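PDB 3KDR: HK97 Family Phage Portal Protein, which probably forms, as a ring of twelve subunits, the portal of a tailed phage or prophage, the channel through which DNA enters and leaves the capsid. Local coordinates for residues L71-R83 / M117-T131. Residues are numbered along the deposited sequence; the frame is centred on the assembly and turned at random.
Sequences LLFNGVACWALDR and MEVCIFVGIHGGLLT
Strands 76-83 and 119-123 run antiparallel, their axes 4.6 Å apart at an angle of 161°, and pairs of backbone hydrogen bonds join Ala77 to Phe122 and Trp79 to Cys120, with single bonds from Gly124 N to Gly75 O and Leu81 N to Glu118 O extending the ladder. On the face bearing Trp79, the edge of the Phe122 ring stands against the indole in a T-shaped stack, planes at 67°, Phe122 CE2 lying 3.6 Å from Trp79 CE2. Phe122 CG is anti to its own carbonyl carbon (chi1 -64°), and the ring leans diagonally to the indole, with the small Ala77 CB against Phe122 CB at the root of the side chain. Trp79 NE1 hydrogen-bonds to Thr67 OG1 of helix 60-74, which helps to hold the indole's orientation, while helix 247-270 packs against Phe122. The other face is apolar: Cys78 SG rests between Val119 CG2 and Ile121 CG1, at 3.5 Å from the latter, and Val119 and Ile121 pack against a neighbouring subunit.

Near the C-terminal end of helix 60-74, Gly75 leaves the helical conformation with positive phi, easily adopted without a side chain. Gly128, the N-cap of helix 129-132, also has positive phi, which suits glycine. Leu72 O and Phe73 O each accept an amide, in the carbonyl plane on a lone pair, from Leu129 N and Leu130 N respectively, both at 3.0 Å. The outgoing helix thus directs its first amides to carbonyls near the end of the incoming one. Strand 76-83 is the centre of a three-stranded antiparallel sheet, order 2-1-3, within the portal family fold, with this helix-to-helix junction at its end.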
ATOM      1  N   LEU C  71      -4.906  24.633  38.997  1.00 16.86           N
ATOM      2  CA  LEU C  71      -5.785  25.240  38.029  1.00 17.53           C
ATOM      3  C   LEU C  71      -6.302  24.213  37.083  1.00 17.27           C
ATOM      4  O   LEU C  71      -7.447  24.204  36.750  1.00 18.14           O
ATOM      5  CB  LEU C  71      -5.018  26.294  37.245  1.00 17.54           C
ATOM      6  CG  LEU C  71      -5.250  27.750  37.604  1.00 18.31           C
ATOM      7  CD1 LEU C  71      -5.985  27.968  38.911  1.00 19.32           C
ATOM      8  CD2 LEU C  71      -3.916  28.403  37.613  1.00 18.17           C
ATOM      9  N   LEU C  72      -5.419  23.362  36.622  1.00 16.91           N
ATOM     10  CA  LEU C  72      -5.746  22.364  35.631  1.00 16.43           C
ATOM     11  C   LEU C  72      -6.788  21.362  36.077  1.00 15.85           C
ATOM     12  O   LEU C  72      -7.732  21.104  35.366  1.00 15.04           O
ATOM     13  CB  LEU C  72      -4.476  21.622  35.406  1.00 16.67           C
ATOM     14  CG  LEU C  72      -4.261  20.719  34.228  1.00 18.28           C
ATOM     15  CD1 LEU C  72      -4.500  21.431  32.932  1.00 19.41           C
ATOM     16  CD2 LEU C  72      -2.810  20.336  34.330  1.00 18.73           C
ATOM     17  N   PHE C  73      -6.556  20.774  37.252  1.00 15.36           N
ATOM     18  CA  PHE C  73      -7.441  19.793  37.847  1.00 14.93           C
ATOM     19  C   PHE C  73      -8.619  20.322  38.589  1.00 15.74           C
ATOM     20  O   PHE C  73      -9.689  19.733  38.507  1.00 15.98           O
ATOM     21  CB  PHE C  73      -6.661  18.936  38.810  1.00 14.71           C
ATOM     22  CG  PHE C  73      -5.757  18.005  38.132  1.00 14.06           C
ATOM     23  CD1 PHE C  73      -6.247  16.841  37.594  1.00 11.97           C
ATOM     24  CD2 PHE C  73      -4.432  18.301  37.968  1.00 14.62           C
ATOM     25  CE1 PHE C  73      -5.443  15.983  36.939  1.00 10.42           C
ATOM     26  CE2 PHE C  73      -3.615  17.416  37.305  1.00 14.15           C
ATOM     27  CZ  PHE C  73      -4.131  16.249  36.801  1.00 11.27           C
ATOM     28  N   ASN C  74      -8.439  21.396  39.355  1.00 16.43           N
ATOM     29  CA  ASN C  74      -9.514  21.890  40.208  1.00 16.02           C
ATOM     30  C   ASN C  74     -10.112  23.208  39.790  1.00 16.26           C
ATOM     31  O   ASN C  74     -11.126  23.600  40.283  1.00 16.22           O
ATOM     32  CB  ASN C  74      -9.000  21.961  41.604  1.00 15.88           C
ATOM     33  CG  ASN C  74      -9.018  20.650  42.243  1.00 16.87           C
ATOM     34  OD1 ASN C  74     -10.052  20.228  42.722  1.00 15.46           O
ATOM     35  ND2 ASN C  74      -7.883  19.948  42.227  1.00 19.11           N
ATOM     36  N   GLY C  75      -9.498  23.913  38.870  1.00 16.95           N
ATOM     37  CA  GLY C  75     -10.131  25.141  38.368  1.00 17.30           C
ATOM     38  C   GLY C  75      -9.806  26.412  39.137  1.00 17.40           C
ATOM     39  O   GLY C  75     -10.194  27.504  38.705  1.00 17.36           O
ATOM     40  N   VAL C  76      -9.095  26.276  40.253  1.00 17.14           N
ATOM     41  CA  VAL C  76      -8.763  27.409  41.088  1.00 17.16           C
ATOM     42  C   VAL C  76      -7.486  27.124  41.796  1.00 17.25           C
ATOM     43  O   VAL C  76      -7.115  25.963  41.887  1.00 17.13           O
ATOM     44  CB  VAL C  76      -9.790  27.590  42.162  1.00 17.07           C
ATOM     45  CG1 VAL C  76     -11.009  28.175  41.590  1.00 17.54           C
ATOM     46  CG2 VAL C  76     -10.060  26.258  42.785  1.00 16.59           C
ATOM     47  N   ALA C  77      -6.830  28.169  42.310  1.00 17.07           N
ATOM     48  CA  ALA C  77      -5.609  28.001  43.122  1.00 17.16           C
ATOM     49  C   ALA C  77      -5.546  29.135  44.075  1.00 17.52           C
ATOM     50  O   ALA C  77      -6.120  30.160  43.793  1.00 18.20           O
ATOM     51  CB  ALA C  77      -4.378  27.987  42.273  1.00 15.89           C
ATOM     52  N   CYS C  78      -4.856  28.949  45.202  1.00 18.22           N
ATOM     53  CA  CYS C  78      -4.557  30.053  46.148  1.00 17.88           C
ATOM     54  C   CYS C  78      -3.102  30.187  46.495  1.00 17.75           C
ATOM     55  O   CYS C  78      -2.404  29.189  46.736  1.00 16.89           O
ATOM     56  CB  CYS C  78      -5.259  29.813  47.454  1.00 17.97           C
ATOM     57  SG  CYS C  78      -5.656  31.255  48.378  1.00 18.85           S
ATOM     58  N   TRP C  79      -2.652  31.428  46.546  1.00 18.37           N
ATOM     59  CA  TRP C  79      -1.363  31.770  47.158  1.00 18.73           C
ATOM     60  C   TRP C  79      -1.705  32.460  48.442  1.00 18.94           C
ATOM     61  O   TRP C  79      -2.644  33.249  48.471  1.00 19.72           O
ATOM     62  CB  TRP C  79      -0.584  32.753  46.276  1.00 18.81           C
ATOM     63  CG  TRP C  79      -0.012  32.169  45.076  1.00 17.96           C
ATOM     64  CD1 TRP C  79      -0.163  30.899  44.626  1.00 18.21           C
ATOM     65  CD2 TRP C  79       0.820  32.819  44.157  1.00 17.90           C
ATOM     66  NE1 TRP C  79       0.543  30.711  43.486  1.00 16.81           N
ATOM     67  CE2 TRP C  79       1.151  31.884  43.161  1.00 16.29           C
ATOM     68  CE3 TRP C  79       1.358  34.096  44.088  1.00 17.90           C
ATOM     69  CZ2 TRP C  79       1.952  32.191  42.099  1.00 16.70           C
ATOM     70  CZ3 TRP C  79       2.158  34.400  43.009  1.00 18.21           C
ATOM     71  CH2 TRP C  79       2.451  33.449  42.037  1.00 17.66           C
ATOM     72  N   ALA C  80      -0.961  32.174  49.499  1.00 19.28           N
ATOM     73  CA  ALA C  80      -1.102  32.922  50.754  1.00 19.42           C
ATOM     74  C   ALA C  80      -0.010  33.950  50.789  1.00 19.48           C
ATOM     75  O   ALA C  80       1.151  33.597  50.821  1.00 20.39           O
ATOM     76  CB  ALA C  80      -0.996  32.026  51.925  1.00 18.52           C
ATOM     77  N   LEU C  81      -0.379  35.213  50.784  1.00 19.68           N
ATOM     78  CA  LEU C  81       0.596  36.253  50.645  1.00 20.55           C
ATOM     79  C   LEU C  81       1.184  36.643  51.987  1.00 21.68           C
ATOM     80  O   LEU C  81       0.448  36.703  52.988  1.00 22.52           O
ATOM     81  CB  LEU C  81      -0.027  37.486  50.039  1.00 20.10           C
ATOM     82  CG  LEU C  81      -0.912  37.265  48.833  1.00 20.22           C
ATOM     83  CD1 LEU C  81      -1.411  38.604  48.468  1.00 18.89           C
ATOM     84  CD2 LEU C  81      -0.168  36.651  47.664  1.00 16.81           C
ATOM     85  N   ASP C  82       2.496  36.925  51.980  1.00 22.00           N
ATOM     86  CA  ASP C  82       3.195  37.566  53.072  1.00 22.27           C
ATOM     87  C   ASP C  82       3.220  39.059  52.850  1.00 22.83           C
ATOM     88  O   ASP C  82       4.088  39.573  52.140  1.00 23.95           O
ATOM     89  CB  ASP C  82       4.630  37.088  53.099  1.00 22.00           C
ATOM     90  CG  ASP C  82       5.466  37.726  54.225  1.00 24.23           C
ATOM     91  OD1 ASP C  82       4.979  38.561  55.049  1.00 25.87           O
ATOM     92  OD2 ASP C  82       6.654  37.355  54.301  1.00 25.33           O
ATOM     93  N   ARG C  83       2.289  39.775  53.461  1.00 22.92           N
ATOM     94  CA  ARG C  83       2.315  41.243  53.390  1.00 22.52           C
ATOM     95  C   ARG C  83       2.926  41.811  54.642  1.00 22.09           C
ATOM     96  O   ARG C  83       2.557  41.419  55.756  1.00 23.05           O
ATOM     97  CB  ARG C  83       0.909  41.796  53.244  1.00 22.35           C
ATOM     98  CG  ARG C  83       0.340  41.548  51.890  1.00 22.99           C
ATOM     99  CD  ARG C  83      -0.872  42.387  51.656  1.00 24.12           C
ATOM    100  NE  ARG C  83      -0.841  42.972  50.305  1.00 24.45           N
ATOM    101  CZ  ARG C  83      -1.517  42.485  49.286  1.00 24.43           C
ATOM    102  NH1 ARG C  83      -2.278  41.425  49.419  1.00 28.80           N
ATOM    103  NH2 ARG C  83      -1.460  43.045  48.130  1.00 24.54           N
HETATM  104  N   MSE C 117      -6.891  40.293  51.822  1.00 20.19           N
HETATM  105  CA  MSE C 117      -5.687  40.801  51.302  1.00 20.90           C
HETATM  106  C   MSE C 117      -4.526  39.911  51.634  1.00 19.56           C
HETATM  107  O   MSE C 117      -3.420  40.178  51.221  1.00 19.00           O
HETATM  108  CB  MSE C 117      -5.479  42.131  51.938  1.00 22.33           C
HETATM  109  CG  MSE C 117      -4.549  42.969  51.161  1.00 28.95           C
HETATM  110 SE   MSE C 117      -5.543  44.205  50.121  1.00 43.04          SE
HETATM  111  CE  MSE C 117      -5.644  45.645  51.561  1.00 32.72           C
ATOM    112  N   GLU C 118      -4.756  38.873  52.425  1.00 18.48           N
ATOM    113  CA  GLU C 118      -3.660  38.075  52.889  1.00 18.56           C
ATOM    114  C   GLU C 118      -3.560  36.935  51.919  1.00 17.30           C
ATOM    115  O   GLU C 118      -2.797  35.988  52.138  1.00 18.58           O
ATOM    116  CB  GLU C 118      -3.919  37.523  54.298  1.00 19.62           C
ATOM    117  CG  GLU C 118      -3.409  38.327  55.551  1.00 24.19           C
ATOM    118  CD  GLU C 118      -2.140  39.247  55.311  1.00 31.48           C
ATOM    119  OE1 GLU C 118      -0.962  38.760  55.336  1.00 35.56           O
ATOM    120  OE2 GLU C 118      -2.329  40.490  55.148  1.00 34.81           O
ATOM    121  N   VAL C 119      -4.305  37.017  50.825  1.00 14.95           N
ATOM    122  CA  VAL C 119      -4.489  35.868  49.969  1.00 12.75           C
ATOM    123  C   VAL C 119      -4.602  36.298  48.531  1.00 11.16           C
ATOM    124  O   VAL C 119      -5.078  37.380  48.268  1.00 10.77           O
ATOM    125  CB  VAL C 119      -5.790  35.146  50.433  1.00 12.86           C
ATOM    126  CG1 VAL C 119      -6.945  35.450  49.528  1.00 10.02           C
ATOM    127  CG2 VAL C 119      -5.565  33.685  50.566  1.00 12.49           C
ATOM    128  N   CYS C 120      -4.182  35.456  47.595  1.00 10.07           N
ATOM    129  CA  CYS C 120      -4.451  35.715  46.159  1.00  9.22           C
ATOM    130  C   CYS C 120      -4.947  34.512  45.437  1.00  8.33           C
ATOM    131  O   CYS C 120      -4.259  33.518  45.384  1.00  7.93           O
ATOM    132  CB  CYS C 120      -3.203  36.152  45.454  1.00  9.98           C
ATOM    133  SG  CYS C 120      -3.319  36.344  43.658  1.00  9.49           S
ATOM    134  N   ILE C 121      -6.140  34.606  44.878  1.00  7.71           N
ATOM    135  CA  ILE C 121      -6.805  33.440  44.359  1.00  7.86           C
ATOM    136  C   ILE C 121      -6.903  33.540  42.881  1.00  8.21           C
ATOM    137  O   ILE C 121      -7.355  34.553  42.404  1.00 10.01           O
ATOM    138  CB  ILE C 121      -8.202  33.321  44.907  1.00  7.80           C
ATOM    139  CG1 ILE C 121      -8.103  32.812  46.331  1.00  7.03           C
ATOM    140  CG2 ILE C 121      -9.063  32.367  44.027  1.00  5.90           C
ATOM    141  CD1 ILE C 121      -9.371  32.989  47.103  1.00  5.84           C
ATOM    142  N   PHE C 122      -6.542  32.468  42.182  1.00  7.86           N
ATOM    143  CA  PHE C 122      -6.488  32.416  40.745  1.00  7.35           C
ATOM    144  C   PHE C 122      -7.625  31.579  40.202  1.00  8.25           C
ATOM    145  O   PHE C 122      -7.874  30.512  40.692  1.00  7.82           O
ATOM    146  CB  PHE C 122      -5.241  31.708  40.337  1.00  6.89           C
ATOM    147  CG  PHE C 122      -3.994  32.397  40.712  1.00  4.83           C
ATOM    148  CD1 PHE C 122      -3.400  33.250  39.819  1.00  4.64           C
ATOM    149  CD2 PHE C 122      -3.356  32.146  41.904  1.00  3.16           C
ATOM    150  CE1 PHE C 122      -2.217  33.881  40.094  1.00  2.00           C
ATOM    151  CE2 PHE C 122      -2.159  32.779  42.190  1.00  2.00           C
ATOM    152  CZ  PHE C 122      -1.601  33.643  41.280  1.00  2.00           C
ATOM    153  N   VAL C 123      -8.261  32.038  39.138  1.00 10.12           N
ATOM    154  CA  VAL C 123      -9.346  31.291  38.480  1.00 10.79           C
ATOM    155  C   VAL C 123      -8.865  30.755  37.142  1.00 12.15           C
ATOM    156  O   VAL C 123      -8.293  31.475  36.357  1.00 13.20           O
ATOM    157  CB  VAL C 123     -10.522  32.205  38.199  1.00 11.11           C
ATOM    158  CG1 VAL C 123     -11.542  31.527  37.378  1.00  9.23           C
ATOM    159  CG2 VAL C 123     -11.119  32.713  39.491  1.00  9.55           C
ATOM    160  N   GLY C 124      -9.110  29.489  36.867  1.00 13.03           N
ATOM    161  CA  GLY C 124      -8.472  28.858  35.732  1.00 12.96           C
ATOM    162  C   GLY C 124      -9.141  29.176  34.437  1.00 13.17           C
ATOM    163  O   GLY C 124      -9.687  30.225  34.300  1.00 12.69           O
ATOM    164  N   ILE C 125      -9.107  28.226  33.510  1.00 14.40           N
ATOM    165  CA  ILE C 125      -9.753  28.363  32.213  1.00 14.97           C
ATOM    166  C   ILE C 125     -11.057  27.573  32.109  1.00 15.83           C
ATOM    167  O   ILE C 125     -11.825  27.759  31.155  1.00 17.04           O
ATOM    168  CB  ILE C 125      -8.805  27.972  31.118  1.00 14.73           C
ATOM    169  CG1 ILE C 125      -8.409  26.504  31.241  1.00 15.65           C
ATOM    170  CG2 ILE C 125      -7.571  28.809  31.224  1.00 14.02           C
ATOM    171  CD1 ILE C 125      -7.337  26.083  30.263  1.00 15.11           C
ATOM    172  N   HIS C 126     -11.318  26.733  33.104  1.00 16.46           N
ATOM    173  CA  HIS C 126     -12.580  25.996  33.206  1.00 17.12           C
ATOM    174  C   HIS C 126     -12.712  25.524  34.631  1.00 17.31           C
ATOM    175  O   HIS C 126     -12.069  26.053  35.495  1.00 18.69           O
ATOM    176  CB  HIS C 126     -12.640  24.828  32.203  1.00 17.58           C
ATOM    177  CG  HIS C 126     -11.393  23.998  32.129  1.00 18.20           C
ATOM    178  ND1 HIS C 126     -10.788  23.424  33.231  1.00 20.04           N
ATOM    179  CD2 HIS C 126     -10.652  23.632  31.066  1.00 18.27           C
ATOM    180  CE1 HIS C 126      -9.719  22.752  32.848  1.00 19.21           C
ATOM    181  NE2 HIS C 126      -9.620  22.853  31.537  1.00 20.61           N
ATOM    182  N   GLY C 127     -13.492  24.504  34.896  1.00 17.66           N
ATOM    183  CA  GLY C 127     -13.773  24.150  36.264  1.00 18.04           C
ATOM    184  C   GLY C 127     -12.893  23.056  36.770  1.00 18.53           C
ATOM    185  O   GLY C 127     -13.125  22.510  37.842  1.00 19.17           O
ATOM    186  N   GLY C 128     -11.915  22.674  35.975  1.00 18.82           N
ATOM    187  CA  GLY C 128     -11.010  21.616  36.383  1.00 18.89           C
ATOM    188  C   GLY C 128     -11.358  20.289  35.763  1.00 19.14           C
ATOM    189  O   GLY C 128     -12.536  19.898  35.671  1.00 19.50           O
ATOM    190  N   LEU C 129     -10.320  19.589  35.349  1.00 19.03           N
ATOM    191  CA  LEU C 129     -10.476  18.288  34.758  1.00 19.78           C
ATOM    192  C   LEU C 129     -11.125  17.279  35.699  1.00 19.36           C
ATOM    193  O   LEU C 129     -11.748  16.321  35.260  1.00 20.00           O
ATOM    194  CB  LEU C 129      -9.111  17.745  34.375  1.00 20.29           C
ATOM    195  CG  LEU C 129      -8.439  18.556  33.292  1.00 20.12           C
ATOM    196  CD1 LEU C 129      -7.076  17.998  33.153  1.00 19.92           C
ATOM    197  CD2 LEU C 129      -9.230  18.492  31.976  1.00 18.18           C
ATOM    198  N   LEU C 130     -10.939  17.464  36.990  1.00 18.44           N
ATOM    199  CA  LEU C 130     -11.624  16.617  37.929  1.00 17.96           C
ATOM    200  C   LEU C 130     -13.095  16.816  37.862  1.00 17.73           C
ATOM    201  O   LEU C 130     -13.819  15.937  38.192  1.00 18.20           O
ATOM    202  CB  LEU C 130     -11.170  16.853  39.351  1.00 17.57           C
ATOM    203  CG  LEU C 130      -9.774  16.323  39.633  1.00 17.65           C
ATOM    204  CD1 LEU C 130      -9.442  16.635  41.042  1.00 15.89           C
ATOM    205  CD2 LEU C 130      -9.627  14.825  39.342  1.00 16.90           C
ATOM    206  N   THR C 131     -13.584  17.964  37.467  1.00 17.90           N
ATOM    207  CA  THR C 131     -15.012  18.010  37.196  1.00 17.71           C
ATOM    208  C   THR C 131     -15.228  17.439  35.782  1.00 17.58           C
ATOM    209  O   THR C 131     -15.926  16.475  35.579  1.00 17.37           O
ATOM    210  CB  THR C 131     -15.581  19.442  37.331  1.00 17.78           C
ATOM    211  OG1 THR C 131     -15.748  19.752  38.706  1.00 17.27           O
ATOM    212  CG2 THR C 131     -16.899  19.542  36.683  1.00 16.01           C
TER